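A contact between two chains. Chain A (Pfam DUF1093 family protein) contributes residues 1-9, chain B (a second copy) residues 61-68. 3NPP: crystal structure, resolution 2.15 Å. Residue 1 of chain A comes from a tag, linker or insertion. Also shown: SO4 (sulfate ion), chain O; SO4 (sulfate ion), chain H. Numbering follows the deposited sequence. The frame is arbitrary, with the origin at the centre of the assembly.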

ATOM      1  N   GLY A   1       1.425   6.321  15.181  1.00 46.20           N
ATOM      2  CA  GLY A   1       1.732   5.214  14.237  1.00 43.91           C
ATOM      3  C   GLY A   1       3.122   5.397  13.648  1.00 41.64           C
ATOM      4  O   GLY A   1       3.701   6.481  13.749  1.00 42.10           O
ATOM      5  N   ARG A   2       3.647   4.335  13.036  1.00 40.33           N
ATOM      6  CA  ARG A   2       4.980   4.341  12.412  1.00 38.53           C
ATOM      7  C   ARG A   2       4.847   3.909  10.989  1.00 35.11           C
ATOM      8  O   ARG A   2       4.225   2.875  10.714  1.00 35.83           O
ATOM      9  CB  ARG A   2       5.926   3.403  13.134  1.00 39.59           C
ATOM     10  CG  ARG A   2       6.173   3.794  14.593  1.00 45.97           C
ATOM     11  CD  ARG A   2       7.078   2.779  15.264  1.00 50.90           C
ATOM     12  NE  ARG A   2       7.090   2.949  16.700  1.00 56.50           N
ATOM     13  N   PHE A   3       5.460   4.662  10.077  1.00 32.91           N
ATOM     14  CA  PHE A   3       5.366   4.379   8.644  1.00 30.41           C
ATOM     15  C   PHE A   3       6.741   4.231   8.040  1.00 28.51           C
ATOM     16  O   PHE A   3       7.638   4.944   8.425  1.00 28.04           O
ATOM     17  CB  PHE A   3       4.578   5.482   7.935  1.00 30.74           C
ATOM     18  CG  PHE A   3       3.212   5.728   8.549  1.00 32.36           C
ATOM     19  CD1 PHE A   3       3.086   6.514   9.643  1.00 32.86           C
ATOM     20  CD2 PHE A   3       2.079   5.116   8.053  1.00 31.64           C
ATOM     21  CE1 PHE A   3       1.845   6.715  10.242  1.00 38.05           C
ATOM     22  CE2 PHE A   3       0.825   5.351   8.665  1.00 35.18           C
ATOM     23  CZ  PHE A   3       0.732   6.122   9.735  1.00 34.60           C
ATOM     24  N   ASN A   4       6.874   3.285   7.082  1.00 27.12           N
ATOM     25  CA  ASN A   4       8.155   2.932   6.464  1.00 26.42           C
ATOM     26  C   ASN A   4       8.069   2.870   4.909  1.00 24.77           C
ATOM     27  O   ASN A   4       6.973   2.736   4.343  1.00 24.51           O
ATOM     28  CB  ASN A   4       8.692   1.625   7.075  1.00 27.04           C
ATOM     29  CG  ASN A   4       7.967   0.404   6.579  1.00 27.46           C
ATOM     30  OD1 ASN A   4       8.208  -0.064   5.464  1.00 26.91           O
ATOM     31  ND2 ASN A   4       7.100  -0.158   7.422  1.00 29.35           N
ATOM     32  N   PRO A   5       9.213   2.985   4.220  1.00 23.52           N
ATOM     33  CA  PRO A   5       9.223   2.905   2.774  1.00 22.68           C
ATOM     34  C   PRO A   5       9.618   1.510   2.227  1.00 21.92           C
ATOM     35  O   PRO A   5       9.997   1.422   1.051  1.00 21.73           O
ATOM     36  CB  PRO A   5      10.314   3.916   2.427  1.00 22.88           C
ATOM     37  CG  PRO A   5      11.367   3.641   3.492  1.00 24.08           C
ATOM     38  CD  PRO A   5      10.597   3.144   4.719  1.00 25.23           C
ATOM     39  N   PHE A   6       9.505   0.438   3.030  1.00 22.38           N
ATOM     40  CA  PHE A   6      10.070  -0.892   2.635  1.00 22.53           C
ATOM     41  C   PHE A   6       8.947  -1.715   2.016  1.00 22.54           C
ATOM     42  O   PHE A   6       8.304  -2.515   2.684  1.00 23.68           O
ATOM     43  CB  PHE A   6      10.736  -1.609   3.809  1.00 23.69           C
ATOM     44  CG  PHE A   6      11.629  -0.718   4.657  1.00 24.47           C
ATOM     45  CD1 PHE A   6      12.626   0.061   4.073  1.00 26.41           C
ATOM     46  CD2 PHE A   6      11.493  -0.676   6.036  1.00 24.35           C
ATOM     47  CE1 PHE A   6      13.450   0.864   4.848  1.00 25.01           C
ATOM     48  CE2 PHE A   6      12.314   0.144   6.820  1.00 25.56           C
ATOM     49  CZ  PHE A   6      13.292   0.901   6.226  1.00 25.32           C
ATOM     50  N   ILE A   7       8.676  -1.452   0.734  1.00 22.14           N
ATOM     51  CA  ILE A   7       7.435  -1.920   0.069  1.00 21.60           C
ATOM     52  C   ILE A   7       7.572  -3.379  -0.413  1.00 21.32           C
ATOM     53  O   ILE A   7       8.391  -3.680  -1.261  1.00 21.22           O
ATOM     54  CB  ILE A   7       6.998  -1.024  -1.152  1.00 21.00           C
ATOM     55  CG1 ILE A   7       7.026   0.483  -0.819  1.00 25.50           C
ATOM     56  CG2 ILE A   7       5.565  -1.428  -1.621  1.00 18.80           C
ATOM     57  CD1 ILE A   7       6.186   0.883   0.393  1.00 27.85           C
ATOM     58  N   HIS A   8       6.728  -4.257   0.126  1.00 21.08           N
ATOM     59  CA  HIS A   8       6.750  -5.684  -0.147  1.00 21.30           C
ATOM     60  C   HIS A   8       5.585  -5.984  -1.092  1.00 20.87           C
ATOM     61  O   HIS A   8       4.451  -5.839  -0.718  1.00 21.29           O
ATOM     62  CB  HIS A   8       6.588  -6.468   1.176  1.00 21.83           C
ATOM     63  CG  HIS A   8       6.535  -7.965   1.008  1.00 19.84           C
ATOM     64  ND1 HIS A   8       6.172  -8.814   2.039  1.00 20.77           N
ATOM     65  CD2 HIS A   8       6.859  -8.764  -0.037  1.00 20.00           C
ATOM     66  CE1 HIS A   8       6.226 -10.066   1.609  1.00 22.21           C
ATOM     67  NE2 HIS A   8       6.641 -10.061   0.353  1.00 20.22           N
ATOM     68  N   GLN A   9       5.886  -6.408  -2.306  1.00 21.67           N
ATOM     69  CA  GLN A   9       4.850  -6.789  -3.273  1.00 21.46           C
ATOM     70  C   GLN A   9       4.562  -8.282  -3.120  1.00 22.29           C
ATOM     71  O   GLN A   9       5.488  -9.084  -3.016  1.00 22.13           O
ATOM     72  CB  GLN A   9       5.315  -6.508  -4.697  1.00 21.23           C
ATOM     73  CG  GLN A   9       4.294  -6.966  -5.803  1.00 21.13           C
ATOM     74  CD  GLN A   9       4.594  -6.384  -7.179  1.00 21.96           C
ATOM     75  OE1 GLN A   9       4.949  -5.223  -7.301  1.00 24.84           O
ATOM     76  NE2 GLN A   9       4.426  -7.200  -8.228  1.00 19.43           N
TER
ATOM     77  N   LYS B  61       1.777  11.049   2.047  1.00 37.11           N
ATOM     78  CA  LYS B  61       0.617  10.162   1.953  1.00 39.26           C
ATOM     79  C   LYS B  61       1.015   8.794   2.475  1.00 37.73           C
ATOM     80  O   LYS B  61       1.894   8.177   1.921  1.00 36.60           O
ATOM     81  CB  LYS B  61       0.091  10.036   0.524  1.00 41.50           C
ATOM     82  CG  LYS B  61      -1.308   9.297   0.473  1.00 45.91           C
ATOM     83  CD  LYS B  61      -1.852   9.120  -0.948  1.00 50.58           C
ATOM     84  CE  LYS B  61      -2.242  10.472  -1.572  1.00 52.19           C
ATOM     85  NZ  LYS B  61      -2.720  10.272  -2.945  1.00 55.68           N
ATOM     86  N   ALA B  62       0.354   8.355   3.545  1.00 38.73           N
ATOM     87  CA  ALA B  62       0.576   7.070   4.171  1.00 38.15           C
ATOM     88  C   ALA B  62      -0.571   6.158   3.782  1.00 40.75           C
ATOM     89  O   ALA B  62      -1.713   6.570   3.827  1.00 42.88           O
ATOM     90  CB  ALA B  62       0.631   7.213   5.674  1.00 39.10           C
ATOM     91  N   LYS B  63      -0.243   4.921   3.409  1.00 40.38           N
ATOM     92  CA  LYS B  63      -1.198   3.914   2.981  1.00 42.62           C
ATOM     93  C   LYS B  63      -0.821   2.681   3.841  1.00 42.00           C
ATOM     94  O   LYS B  63       0.247   2.060   3.642  1.00 38.64           O
ATOM     95  CB  LYS B  63      -0.999   3.688   1.462  1.00 43.33           C
ATOM     96  CG  LYS B  63      -2.096   2.930   0.686  1.00 50.69           C
ATOM     97  CD  LYS B  63      -3.125   3.907  -0.043  1.00 57.45           C
ATOM     98  CE  LYS B  63      -3.113   3.766  -1.616  1.00 59.79           C
ATOM     99  NZ  LYS B  63      -3.868   4.919  -2.300  1.00 63.55           N
ATOM    100  N   GLY B  64      -1.662   2.381   4.836  1.00 43.99           N
ATOM    101  CA  GLY B  64      -1.386   1.337   5.821  1.00 44.54           C
ATOM    102  C   GLY B  64      -0.170   1.736   6.631  1.00 42.75           C
ATOM    103  O   GLY B  64      -0.047   2.880   7.007  1.00 43.86           O
ATOM    104  N   LYS B  65       0.791   0.827   6.764  1.00 42.25           N
ATOM    105  CA  LYS B  65       2.116   1.142   7.342  1.00 40.36           C
ATOM    106  C   LYS B  65       3.136   1.761   6.346  1.00 37.01           C
ATOM    107  O   LYS B  65       4.277   1.974   6.728  1.00 36.58           O
ATOM    108  CB  LYS B  65       2.721  -0.117   8.013  1.00 41.33           C
ATOM    109  CG  LYS B  65       2.935  -1.350   7.070  1.00 44.85           C
ATOM    110  CD  LYS B  65       3.864  -2.393   7.687  1.00 48.00           C
ATOM    111  CE  LYS B  65       3.752  -3.705   6.984  1.00 50.32           C
ATOM    112  NZ  LYS B  65       4.480  -4.766   7.725  1.00 53.24           N
ATOM    113  N   TYR B  66       2.753   2.049   5.093  1.00 35.41           N
ATOM    114  CA  TYR B  66       3.731   2.490   4.086  1.00 32.40           C
ATOM    115  C   TYR B  66       3.658   3.977   3.790  1.00 32.43           C
ATOM    116  O   TYR B  66       2.584   4.543   3.680  1.00 33.36           O
ATOM    117  CB  TYR B  66       3.580   1.740   2.774  1.00 32.56           C
ATOM    118  CG  TYR B  66       3.932   0.238   2.772  1.00 31.53           C
ATOM    119  CD1 TYR B  66       4.980  -0.287   3.545  1.00 29.52           C
ATOM    120  CD2 TYR B  66       3.269  -0.625   1.914  1.00 33.20           C
ATOM    121  CE1 TYR B  66       5.296  -1.631   3.512  1.00 28.91           C
ATOM    122  CE2 TYR B  66       3.588  -1.963   1.858  1.00 31.18           C
ATOM    123  CZ  TYR B  66       4.620  -2.467   2.661  1.00 30.29           C
ATOM    124  OH  TYR B  66       4.968  -3.795   2.633  1.00 26.10           O
ATOM    125  N   VAL B  67       4.826   4.588   3.628  1.00 30.58           N
ATOM    126  CA  VAL B  67       4.944   5.854   2.986  1.00 30.72           C
ATOM    127  C   VAL B  67       4.821   5.590   1.489  1.00 31.69           C
ATOM    128  O   VAL B  67       5.584   4.842   0.945  1.00 31.76           O
ATOM    129  CB  VAL B  67       6.275   6.532   3.292  1.00 29.27           C
ATOM    130  CG1 VAL B  67       6.409   7.808   2.486  1.00 28.98           C
ATOM    131  CG2 VAL B  67       6.383   6.809   4.755  1.00 27.94           C
ATOM    132  N   GLU B  68       3.835   6.226   0.864  1.00 34.21           N
ATOM    133  CA  GLU B  68       3.516   6.066  -0.544  1.00 36.60           C
ATOM    134  C   GLU B  68       4.197   7.156  -1.342  1.00 35.61           C
ATOM    135  O   GLU B  68       4.889   6.886  -2.306  1.00 35.38           O
ATOM    136  CB  GLU B  68       1.992   6.123  -0.738  1.00 39.25           C
ATOM    137  CG  GLU B  68       1.526   6.259  -2.160  1.00 45.75           C
ATOM    138  CD  GLU B  68       0.234   5.547  -2.395  1.00 52.11           C
ATOM    139  OE1 GLU B  68       0.296   4.303  -2.562  1.00 57.73           O
ATOM    140  OE2 GLU B  68      -0.815   6.203  -2.411  1.00 57.00           O
TER
HETATM  141  S   SO4 O 212       6.328  -6.222   4.962  0.75 32.30           S
HETATM  142  O1  SO4 O 212       5.986  -6.350   6.376  0.75 30.30           O
HETATM  143  O2  SO4 O 212       7.729  -6.714   4.773  0.75 28.97           O
HETATM  144  O3  SO4 O 212       5.340  -7.040   4.245  0.75 27.41           O
HETATM  145  O4  SO4 O 212       6.247  -4.789   4.601  0.75 20.88           O
HETATM  146  S   SO4 H 208      -1.107   4.065  16.829  0.50 66.50           S
HETATM  147  O1  SO4 H 208      -0.597   5.005  17.827  0.50 64.69           O
HETATM  148  O2  SO4 H 208      -0.040   3.138  16.449  0.50 64.81           O
HETATM  149  O3  SO4 H 208      -2.218   3.307  17.403  0.50 66.08           O
HETATM  150  O4  SO4 H 208      -1.569   4.808  15.658  0.50 65.04           O

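Phe3(A) and Tyr66(B), both buried, have the largest covered areas of their stretches, 83 and 107 Å². The ring of Phe3(A) lies against the hairpin of chain B. CD2 of Phe3(A) is 3.5 Å from CB of Ala62(B), and CB of Phe3(A) is 3.9 Å from CG2 of Val67(B). At the ring edge, CE2 of Phe3(A) comes within 3.1 Å of the carbonyl O of Gly64(B). Aromatic ring edges carry slight positive charge, which suits an oxygen there. The Tyr66(B) ring is covered on one face by Ile7(A). CD1 of Ile7(A) sits 3.6 Å from the ring centroid, a CH-pi contact.

The backbones meet in a single beta bridge between Asn4(A) and Tyr66(B). Two hydrogen bonds hold it. N of Asn4(A) donates to O of Lys65(B) at 2.9 Å, and N of Val67(B) donates to O of Asn4(A), also at 2.9 Å. Both are nearly straight. The same oxygens accept CA-H contacts: CA of Phe3(A) is 3.3 Å from O of Lys65(B), and CA of Tyr66(B) is 3.3 Å from O of Asn4(A).

In chain B, a type II' turn runs from Lys63(B) to Tyr66(B), and the bridging residue Tyr66(B) is its last residue. Gly64(B) has positive phi, which favours glycine. Within chain A, OD1 of Asn4(A) accepts a hydrogen bond from N of Phe6(A) at 2.8 Å, tying the side chain to the loop.

At the polar edge, N of His8(A) donates to OH of Tyr66(B) at 3.1 Å. That hydroxyl in turn donates to O4 of the chain O sulfate, 2.5 Å away. ND1 of His8(A) donates to O3 of this sulfate at 3.0 Å, and NZ of Lys65(B) to O1 at 2.6 Å. The anion thus links both chains, although it probably comes from the crystallisation liquor.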